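Side-chain contact in flavodoxin-like domain (Synechococcus elongatus PCC 6301, PDB 3HLY), which probably binds a flavin mononucleotide cofactor and takes part in electron transfer, as flavodoxin-like domains do: residues A[112-117]-A[132-137]. Numbering follows the deposited sequence.
Sequences TAFPPI and EESGTD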
loop_
_atom_site.group_PDB
_atom_site.type_symbol
_atom_site.label_atom_id
_atom_site.label_comp_id
_atom_site.label_asym_id
_atom_site.label_seq_id
_atom_site.Cartn_x
_atom_site.Cartn_y
_atom_site.Cartn_z
ATOM N N THR A 112 -9.009 6.946 -3.547
ATOM C CA THR A 112 -8.763 5.719 -2.777
ATOM C C THR A 112 -8.965 4.473 -3.624
ATOM O O THR A 112 -9.877 4.412 -4.444
ATOM C CB THR A 112 -9.697 5.607 -1.560
ATOM O OG1 THR A 112 -11.056 5.611 -2.010
ATOM C CG2 THR A 112 -9.468 6.752 -0.596
ATOM N N ALA A 113 -8.123 3.463 -3.440
ATOM C CA ALA A 113 -8.285 2.244 -4.231
ATOM C C ALA A 113 -9.374 1.363 -3.608
ATOM O O ALA A 113 -9.980 0.534 -4.284
ATOM C CB ALA A 113 -6.964 1.493 -4.319
ATOM N N PHE A 114 -9.604 1.569 -2.315
ATOM C CA PHE A 114 -10.604 0.860 -1.523
ATOM C C PHE A 114 -10.666 1.577 -0.172
ATOM O O PHE A 114 -9.805 2.390 0.133
ATOM C CB PHE A 114 -10.233 -0.633 -1.328
ATOM C CG PHE A 114 -8.783 -0.891 -0.931
ATOM C CD1 PHE A 114 -7.890 -1.464 -1.842
ATOM C CD2 PHE A 114 -8.327 -0.598 0.353
ATOM C CE1 PHE A 114 -6.544 -1.747 -1.476
ATOM C CE2 PHE A 114 -6.991 -0.875 0.730
ATOM C CZ PHE A 114 -6.101 -1.448 -0.183
ATOM N N PRO A 115 -11.694 1.302 0.653
ATOM C CA PRO A 115 -11.719 2.005 1.947
ATOM C C PRO A 115 -10.510 1.639 2.814
ATOM O O PRO A 115 -10.145 0.465 2.935
ATOM C CB PRO A 115 -13.038 1.540 2.583
ATOM C CG PRO A 115 -13.927 1.297 1.385
ATOM C CD PRO A 115 -12.974 0.620 0.386
ATOM N N PRO A 116 -9.883 2.640 3.444
ATOM C CA PRO A 116 -8.725 2.344 4.287
ATOM C C PRO A 116 -8.989 1.149 5.214
ATOM O O PRO A 116 -10.050 1.057 5.818
ATOM C CB PRO A 116 -8.526 3.651 5.050
ATOM C CG PRO A 116 -8.903 4.690 4.007
ATOM C CD PRO A 116 -10.171 4.089 3.417
ATOM N N ILE A 117 -8.027 0.237 5.325
ATOM C CA ILE A 117 -8.202 -0.923 6.187
ATOM C C ILE A 117 -7.639 -0.616 7.572
ATOM O O ILE A 117 -6.441 -0.746 7.809
ATOM C CB ILE A 117 -7.495 -2.149 5.605
ATOM C CG1 ILE A 117 -8.113 -2.498 4.249
ATOM C CG2 ILE A 117 -7.607 -3.325 6.573
ATOM C CD1 ILE A 117 -7.243 -3.453 3.414
ATOM N N GLU A 132 -8.209 -9.281 1.637
ATOM C CA GLU A 132 -8.348 -10.038 0.397
ATOM C C GLU A 132 -9.464 -9.461 -0.450
ATOM O O GLU A 132 -9.323 -9.327 -1.665
ATOM C CB GLU A 132 -8.635 -11.511 0.676
ATOM C CG GLU A 132 -8.671 -12.366 -0.572
ATOM C CD GLU A 132 -8.823 -13.844 -0.249
ATOM O OE1 GLU A 132 -9.878 -14.420 -0.597
ATOM O OE2 GLU A 132 -7.889 -14.418 0.359
ATOM N N GLU A 133 -10.575 -9.114 0.193
ATOM C CA GLU A 133 -11.698 -8.542 -0.539
ATOM C C GLU A 133 -11.341 -7.167 -1.098
ATOM O O GLU A 133 -11.789 -6.806 -2.175
ATOM C CB GLU A 133 -12.934 -8.405 0.357
ATOM C CG GLU A 133 -14.168 -8.018 -0.438
ATOM C CD GLU A 133 -14.587 -9.114 -1.415
ATOM O OE1 GLU A 133 -15.152 -8.788 -2.480
ATOM O OE2 GLU A 133 -14.358 -10.305 -1.109
ATOM N N SER A 134 -10.537 -6.402 -0.362
ATOM C CA SER A 134 -10.126 -5.081 -0.822
ATOM C C SER A 134 -9.267 -5.229 -2.071
ATOM O O SER A 134 -9.382 -4.421 -3.002
ATOM C CB SER A 134 -9.314 -4.344 0.261
ATOM O OG SER A 134 -10.074 -4.150 1.431
ATOM N N GLY A 135 -8.403 -6.252 -2.076
ATOM C CA GLY A 135 -7.521 -6.495 -3.219
ATOM C C GLY A 135 -8.329 -6.919 -4.427
ATOM O O GLY A 135 -8.055 -6.517 -5.555
ATOM N N THR A 136 -9.343 -7.740 -4.175
ATOM C CA THR A 136 -10.222 -8.209 -5.212
ATOM C C THR A 136 -10.967 -7.042 -5.832
ATOM O O THR A 136 -11.075 -6.939 -7.057
ATOM C CB THR A 136 -11.245 -9.207 -4.641
ATOM O OG1 THR A 136 -10.553 -10.325 -4.081
ATOM C CG2 THR A 136 -12.183 -9.696 -5.728
ATOM N N ASP A 137 -11.459 -6.145 -4.986
ATOM C CA ASP A 137 -12.237 -5.006 -5.461
ATOM C C ASP A 137 -11.400 -4.048 -6.292
ATOM O O ASP A 137 -11.821 -3.574 -7.341
ATOM C CB ASP A 137 -12.863 -4.283 -4.268
ATOM C CG ASP A 137 -13.840 -5.170 -3.497
ATOM O OD1 ASP A 137 -13.877 -6.404 -3.741
ATOM O OD2 ASP A 137 -14.569 -4.636 -2.635
HETATM O O HOH W 1 -11.473 -1.726 2.155
#
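Ser134, on the face of helix 125-144 that looks at the loop 112-117, sets its CB over one face of the Phe114 ring. This is a CH-pi contact: CB of Ser134 stands 3.8 Å from the centroid of the Phe114 ring, 14° off the normal and shifted toward the rim, with CG of Phe114 its nearest ring atom at 3.7 Å. The carbonyl of the same serine reaches the ring too, Ser134 O lying 3.5 Å from CD1 of Phe114. With CG of Phe114 set between its own backbone N and carbonyl carbon (chi1 46°), the ring is carried toward the helix, one face turned to Ser134 CB, and Leu138 adds to the packing. A second van der Waals contact comes from Ile117, whose methyl CD1 ends 3.5 Å from OG of Ser134.

All of this sits where a flavodoxin-like fold closes its last beta-alpha unit: the chain leaves strand 111-112 at the edge of the parallel five-stranded sheet, runs through this loop, and returns as the final helix against the sheet. Backbone hydrogen bonds from Ala113 to Ile85 and from Ile117 to Leu87 and Asp89 tie the loop to the neighbouring strand and the residue just beyond it. Cutting Phe114 back to an alanine is likely to leave Ser134 CB without the ring face it rests on and to open a gap between loop and helix.

No direct hydrogen bond joins the two segments; a water bridges them. That water donates to Pro115 O at 2.7 Å and to Ser134 OG at 2.9 Å. The serine hydroxyl is also hydrogen-bonded to Gln130 O one turn back, so two polar partners hold the hydroxyl of this buried serine while Ile117 lies against it.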